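Local coordinates for putative uncharacterized protein (Streptococcus pyogenes serotype M1, PDB 3VZH) that is a Cas5d-type endoribonuclease that probably cuts precursor CRISPR transcripts into crRNA for defence against viruses and plasmids, at residues Arg7-Arg12 with Ile99-Val104; Val62-Gln67 with Thr194-Gly199. All coordinates share one frame; numbering follows the deposited sequence.

Contact 1. Residues Arg7-Arg12 with Ile99-Val104; sequences RDFYVR and IKFHFV
Phe9 sets its CB over one face of the Phe101 ring, a CH-pi contact 3.8 Å from CB to the ring centroid. The Phe101 ring reaches this place because its CG lies between the backbone N and the carbonyl carbon (chi1 69°). The two ring planes are turned 31° apart. Further along, Phe9 CE2 meets Phe103 CE1 at 3.7 Å. At the other end of the pair Val11 CG2 packs on Ile99 CB (3.7 Å). Helices 39-49 and 118-130 cover the face that holds Phe9, Val11, Ile99 and Phe101. This is the central antiparallel strand pair of an RRM-like, ferredoxin-type domain. Four backbone bonds join the strands, among them Phe9 N to Phe101 O (2.8 Å) and Ile99 N to Val11 O (2.9 Å). On the opposite face Lys100 is extended and runs alongside Tyr10, with CG 3.8 Å from Tyr10 CE1. Its NZ forms a long salt bridge with Asp8 OD2 (3.9 Å), and a water joins the same two atoms. A second water links Asp8 OD1 to His102 ND1. Asp8 also pairs with Arg5.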
loop_
_atom_site.group_PDB
_atom_site.type_symbol
_atom_site.label_atom_id
_atom_site.label_comp_id
_atom_site.label_asym_id
_atom_site.label_seq_id
_atom_site.Cartn_x
_atom_site.Cartn_y
_atom_site.Cartn_z
ATOM N N ARG A 7 16.613 0.797 -3.881
ATOM C CA ARG A 7 16.409 -0.555 -3.462
ATOM C C ARG A 7 14.936 -0.860 -3.088
ATOM O O ARG A 7 14.139 0.086 -2.864
ATOM C CB ARG A 7 17.314 -0.914 -2.274
ATOM C CG ARG A 7 16.904 -0.262 -0.977
ATOM C CD ARG A 7 17.824 -0.861 0.071
ATOM N NE ARG A 7 17.682 -0.428 1.445
ATOM C CZ ARG A 7 16.878 -1.006 2.375
ATOM N NH1 ARG A 7 15.989 -1.974 2.069
ATOM N NH2 ARG A 7 16.946 -0.584 3.646
ATOM N N ASP A 8 14.618 -2.181 -3.054
ATOM C CA ASP A 8 13.352 -2.600 -2.396
ATOM C C ASP A 8 13.402 -2.340 -0.906
ATOM O O ASP A 8 14.425 -2.683 -0.238
ATOM C CB ASP A 8 13.062 -4.084 -2.668
ATOM C CG ASP A 8 12.765 -4.344 -4.146
ATOM O OD1 ASP A 8 12.058 -3.524 -4.759
ATOM O OD2 ASP A 8 13.279 -5.368 -4.663
ATOM N N PHE A 9 12.284 -1.828 -0.369
ATOM C CA PHE A 9 12.088 -1.735 1.075
ATOM C C PHE A 9 10.915 -2.617 1.405
ATOM O O PHE A 9 10.043 -2.870 0.540
ATOM C CB PHE A 9 11.688 -0.268 1.455
ATOM C CG PHE A 9 12.824 0.684 1.247
ATOM C CD1 PHE A 9 13.776 0.813 2.260
ATOM C CD2 PHE A 9 12.925 1.462 0.069
ATOM C CE1 PHE A 9 14.843 1.666 2.106
ATOM C CE2 PHE A 9 13.991 2.331 -0.099
ATOM C CZ PHE A 9 14.953 2.416 0.917
ATOM N N TYR A 10 10.923 -3.094 2.667
ATOM C CA TYR A 10 9.900 -4.060 3.145
ATOM C C TYR A 10 9.440 -3.621 4.512
ATOM O O TYR A 10 10.281 -3.255 5.389
ATOM C CB TYR A 10 10.629 -5.430 3.313
ATOM C CG TYR A 10 11.256 -5.920 2.016
ATOM C CD1 TYR A 10 10.486 -6.705 1.127
ATOM C CD2 TYR A 10 12.532 -5.603 1.677
ATOM C CE1 TYR A 10 11.013 -7.150 -0.032
ATOM C CE2 TYR A 10 13.085 -6.078 0.483
ATOM C CZ TYR A 10 12.260 -6.801 -0.358
ATOM O OH TYR A 10 12.711 -7.346 -1.547
ATOM N N VAL A 11 8.120 -3.674 4.764
ATOM C CA VAL A 11 7.606 -3.270 6.051
ATOM C C VAL A 11 6.503 -4.184 6.424
ATOM O O VAL A 11 5.797 -4.735 5.509
ATOM C CB VAL A 11 7.038 -1.841 6.089
ATOM C CG1 VAL A 11 8.156 -0.817 6.081
ATOM C CG2 VAL A 11 6.082 -1.630 4.931
ATOM N N ARG A 12 6.357 -4.404 7.716
ATOM C CA ARG A 12 5.200 -5.149 8.258
ATOM C C ARG A 12 4.223 -4.113 8.824
ATOM O O ARG A 12 4.607 -3.307 9.710
ATOM C CB ARG A 12 5.695 -6.026 9.377
ATOM C CG ARG A 12 4.580 -6.908 10.032
ATOM C CD ARG A 12 5.268 -7.859 11.009
ATOM N NE ARG A 12 4.355 -8.919 11.411
ATOM C CZ ARG A 12 3.402 -8.793 12.321
ATOM N NH1 ARG A 12 3.172 -7.607 12.906
ATOM N NH2 ARG A 12 2.647 -9.857 12.669
ATOM N N ILE A 99 4.523 -5.167 2.994
ATOM C CA ILE A 99 4.478 -4.368 1.785
ATOM C C ILE A 99 5.939 -4.350 1.252
ATOM O O ILE A 99 6.870 -4.042 2.006
ATOM C CB ILE A 99 4.045 -2.907 2.100
ATOM C CG1 ILE A 99 2.711 -2.903 2.882
ATOM C CG2 ILE A 99 3.857 -2.081 0.812
ATOM C CD1 ILE A 99 2.237 -1.500 3.335
ATOM N N LYS A 100 6.071 -4.554 -0.040
ATOM C CA LYS A 100 7.336 -4.368 -0.800
ATOM C C LYS A 100 7.156 -3.114 -1.647
ATOM O O LYS A 100 6.151 -2.991 -2.355
ATOM C CB LYS A 100 7.553 -5.588 -1.672
ATOM C CG LYS A 100 8.787 -5.465 -2.561
ATOM C CD LYS A 100 8.913 -6.732 -3.458
ATOM C CE LYS A 100 10.174 -6.619 -4.344
ATOM N NZ LYS A 100 10.218 -7.758 -5.342
ATOM N N PHE A 101 8.109 -2.173 -1.563
ATOM C CA PHE A 101 7.946 -0.952 -2.311
ATOM C C PHE A 101 9.327 -0.367 -2.632
ATOM O O PHE A 101 10.321 -0.812 -2.039
ATOM C CB PHE A 101 7.089 0.025 -1.580
ATOM C CG PHE A 101 7.712 0.621 -0.316
ATOM C CD1 PHE A 101 8.270 1.927 -0.335
ATOM C CD2 PHE A 101 7.647 -0.074 0.860
ATOM C CE1 PHE A 101 8.816 2.480 0.873
ATOM C CE2 PHE A 101 8.191 0.462 2.041
ATOM C CZ PHE A 101 8.730 1.738 2.046
ATOM N N HIS A 102 9.376 0.634 -3.513
ATOM C CA HIS A 102 10.658 1.324 -3.782
ATOM C C HIS A 102 10.287 2.688 -4.162
ATOM O O HIS A 102 9.094 3.004 -4.139
ATOM C CB HIS A 102 11.437 0.577 -4.868
ATOM C CG HIS A 102 10.747 0.586 -6.217
ATOM N ND1 HIS A 102 9.936 -0.407 -6.624
ATOM C CD2 HIS A 102 10.833 1.532 -7.298
ATOM C CE1 HIS A 102 9.479 -0.126 -7.893
ATOM N NE2 HIS A 102 10.057 1.064 -8.310
ATOM N N PHE A 103 11.270 3.512 -4.437
ATOM C CA PHE A 103 10.903 4.823 -4.957
ATOM C C PHE A 103 11.694 5.184 -6.206
ATOM O O PHE A 103 12.753 4.615 -6.464
ATOM C CB PHE A 103 11.007 5.926 -3.901
ATOM C CG PHE A 103 12.379 6.128 -3.298
ATOM C CD1 PHE A 103 12.644 5.599 -2.006
ATOM C CD2 PHE A 103 13.357 6.868 -3.958
ATOM C CE1 PHE A 103 13.890 5.790 -1.425
ATOM C CE2 PHE A 103 14.588 7.092 -3.358
ATOM C CZ PHE A 103 14.852 6.540 -2.094
ATOM N N VAL A 104 11.144 6.118 -6.963
ATOM C CA VAL A 104 11.782 6.662 -8.189
ATOM C C VAL A 104 11.688 8.205 -8.120
ATOM O O VAL A 104 10.924 8.734 -7.296
ATOM C CB VAL A 104 11.010 6.170 -9.471
ATOM C CG1 VAL A 104 11.018 4.644 -9.541
ATOM C CG2 VAL A 104 9.614 6.759 -9.498
HETATM O O HOH W 1 9.292 -2.545 -4.939
HETATM O O HOH W 2 12.639 -6.941 -6.609
#

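Contact 2. Residues Val62-Gln67 with Thr194-Gly199; sequences VKVINQ and TVMKNG
The backbone N-H of Val64, at the end of strand 55-64, gives a nearly straight hydrogen bond to Gly199 O, with N to O 2.7 Å and an angle of 166° at the hydrogen. The same oxygen also receives a CA-H...O contact from Lys63 CA at 3.4 Å. The main side-chain contact lies beside this bond. Val64 points toward the other segment and meets the sulfur of Met196 with one branch and its root. Val64 CB and Val64 CG2 are each 3.7 Å from Met196 SD, and Val64 CG1 is a little farther off, at 4.1 Å from the same sulfur. Met196 arrives at about a right angle to Val64. Its CG is anti to the backbone N (chi1 -171°), and the chain runs straight to the sulfur and bends only at the terminal methyl. Tyr163, Ile168 and Ile201 also touch Met196. The Lys63 side chain leads away, to the carbonyl oxygen and ring of Tyr156. Asn198 and Gly199 both have positive phi, and Gly199, having no side chain, fits closely against Val64 O at these backbone angles. Asn198 OD1 bonds to Gly165 N. The Asn-Gly pair makes a type I' turn, the tight two-residue bend of a beta hairpin, here between strands 188-197 and 200-213, with its Gly199 carbonyl tied to strand 55-64.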
loop_
_atom_site.group_PDB
_atom_site.type_symbol
_atom_site.label_atom_id
_atom_site.label_comp_id
_atom_site.label_asym_id
_atom_site.label_seq_id
_atom_site.Cartn_x
_atom_site.Cartn_y
_atom_site.Cartn_z
ATOM N N VAL A 62 2.075 -6.833 -2.109
ATOM C CA VAL A 62 1.683 -7.003 -0.670
ATOM C C VAL A 62 1.391 -8.441 -0.340
ATOM O O VAL A 62 0.924 -9.192 -1.223
ATOM C CB VAL A 62 0.463 -6.113 -0.304
ATOM C CG1 VAL A 62 -0.833 -6.447 -1.143
ATOM C CG2 VAL A 62 0.142 -6.214 1.217
ATOM N N LYS A 63 1.754 -8.870 0.883
ATOM C CA LYS A 63 1.445 -10.207 1.349
ATOM C C LYS A 63 0.423 -10.082 2.465
ATOM O O LYS A 63 0.648 -9.344 3.474
ATOM C CB LYS A 63 2.660 -11.056 1.823
ATOM C CG LYS A 63 3.761 -11.124 0.762
ATOM C CD LYS A 63 4.973 -11.920 1.222
ATOM C CE LYS A 63 4.685 -13.316 1.441
ATOM N NZ LYS A 63 6.004 -14.034 1.222
ATOM N N VAL A 64 -0.732 -10.712 2.254
ATOM C CA VAL A 64 -1.812 -10.785 3.272
ATOM C C VAL A 64 -1.526 -11.981 4.168
ATOM O O VAL A 64 -1.671 -13.147 3.754
ATOM C CB VAL A 64 -3.190 -10.905 2.502
ATOM C CG1 VAL A 64 -4.348 -11.009 3.495
ATOM C CG2 VAL A 64 -3.374 -9.729 1.548
ATOM N N ILE A 65 -1.051 -11.712 5.399
ATOM C CA ILE A 65 -0.535 -12.792 6.249
ATOM C C ILE A 65 -1.624 -13.467 6.999
ATOM O O ILE A 65 -1.523 -14.675 7.243
ATOM C CB ILE A 65 0.524 -12.223 7.221
ATOM C CG1 ILE A 65 1.700 -11.659 6.361
ATOM C CG2 ILE A 65 1.059 -13.376 8.092
ATOM C CD1 ILE A 65 2.340 -12.657 5.368
ATOM N N ASN A 66 -2.668 -12.714 7.380
ATOM C CA ASN A 66 -3.684 -13.268 8.320
ATOM C C ASN A 66 -4.969 -13.682 7.611
ATOM O O ASN A 66 -5.413 -12.958 6.671
ATOM C CB ASN A 66 -4.081 -12.271 9.441
ATOM C CG ASN A 66 -3.020 -12.155 10.521
ATOM O OD1 ASN A 66 -1.982 -12.827 10.438
ATOM N ND2 ASN A 66 -3.253 -11.259 11.539
ATOM N N GLN A 67 -5.577 -14.755 8.138
ATOM C CA GLN A 67 -6.997 -15.056 7.870
ATOM C C GLN A 67 -7.831 -13.748 7.718
ATOM O O GLN A 67 -7.830 -12.842 8.573
ATOM C CB GLN A 67 -7.553 -15.945 8.967
ATOM C CG GLN A 67 -9.029 -16.246 8.783
ATOM C CD GLN A 67 -9.500 -17.233 9.823
ATOM O OE1 GLN A 67 -8.725 -17.755 10.635
ATOM N NE2 GLN A 67 -10.729 -17.527 9.767
ATOM N N THR A 194 -8.136 -8.227 -9.408
ATOM C CA THR A 194 -7.099 -8.312 -8.386
ATOM C C THR A 194 -7.073 -9.775 -7.878
ATOM O O THR A 194 -8.074 -10.247 -7.358
ATOM C CB THR A 194 -7.380 -7.240 -7.266
ATOM O OG1 THR A 194 -7.364 -5.880 -7.833
ATOM C CG2 THR A 194 -6.348 -7.390 -6.080
ATOM N N VAL A 195 -5.986 -10.522 -8.047
ATOM C CA VAL A 195 -5.944 -11.918 -7.670
ATOM C C VAL A 195 -4.886 -12.064 -6.605
ATOM O O VAL A 195 -3.790 -11.573 -6.745
ATOM C CB VAL A 195 -5.560 -12.821 -8.871
ATOM C CG1 VAL A 195 -5.569 -14.290 -8.499
ATOM C CG2 VAL A 195 -6.563 -12.580 -10.007
ATOM N N MET A 196 -5.263 -12.677 -5.492
ATOM C CA MET A 196 -4.342 -12.973 -4.393
ATOM C C MET A 196 -3.832 -14.416 -4.525
ATOM O O MET A 196 -4.635 -15.366 -4.429
ATOM C CB MET A 196 -5.089 -12.739 -3.058
ATOM C CG MET A 196 -4.152 -12.821 -1.845
ATOM S SD MET A 196 -4.948 -12.554 -0.260
ATOM C CE MET A 196 -6.142 -13.929 -0.144
ATOM N N LYS A 197 -2.517 -14.596 -4.726
ATOM C CA LYS A 197 -1.953 -15.919 -5.036
ATOM C C LYS A 197 -1.057 -16.284 -3.896
ATOM O O LYS A 197 -0.057 -15.591 -3.644
ATOM C CB LYS A 197 -1.124 -15.873 -6.352
ATOM C CG LYS A 197 -1.986 -15.456 -7.570
ATOM C CD LYS A 197 -1.129 -15.362 -8.829
ATOM C CE LYS A 197 -1.996 -15.218 -10.072
ATOM N NZ LYS A 197 -1.184 -14.403 -11.020
ATOM N N ASN A 198 -1.401 -17.338 -3.129
ATOM C CA ASN A 198 -0.690 -17.694 -1.943
ATOM C C ASN A 198 -0.614 -16.569 -0.945
ATOM O O ASN A 198 0.413 -16.439 -0.240
ATOM C CB ASN A 198 0.712 -18.196 -2.324
ATOM C CG ASN A 198 0.642 -19.399 -3.279
ATOM O OD1 ASN A 198 -0.010 -20.356 -2.975
ATOM N ND2 ASN A 198 1.335 -19.331 -4.410
ATOM N N GLY A 199 -1.633 -15.736 -0.943
ATOM C CA GLY A 199 -1.622 -14.533 -0.101
ATOM C C GLY A 199 -0.942 -13.285 -0.677
ATOM O O GLY A 199 -0.913 -12.243 0.008
#

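In the fold
From the N terminus, the chain enters strand 9-15 and crosses over through helix 39-49 to strand 55-64, which runs parallel to 9-15, a beta-alpha-beta crossover. Strand 95-105 then returns antiparallel between these two strands, and contact 1 closes this first long loop. Helix 118-130 and strand 147-150 follow, the latter on the other side of strand 9-15. Contact 2 closes a later loop, where the hairpin of strands 188-197 and 200-213 returns to strand 55-64. The segments alternate along the chain, so the two closures cross and do not nest. Their centres lie about 17 Å apart in one sheet. Contact 1 ties the middle of the RRM-like part, and contact 2 joins that part to the C-terminal strands.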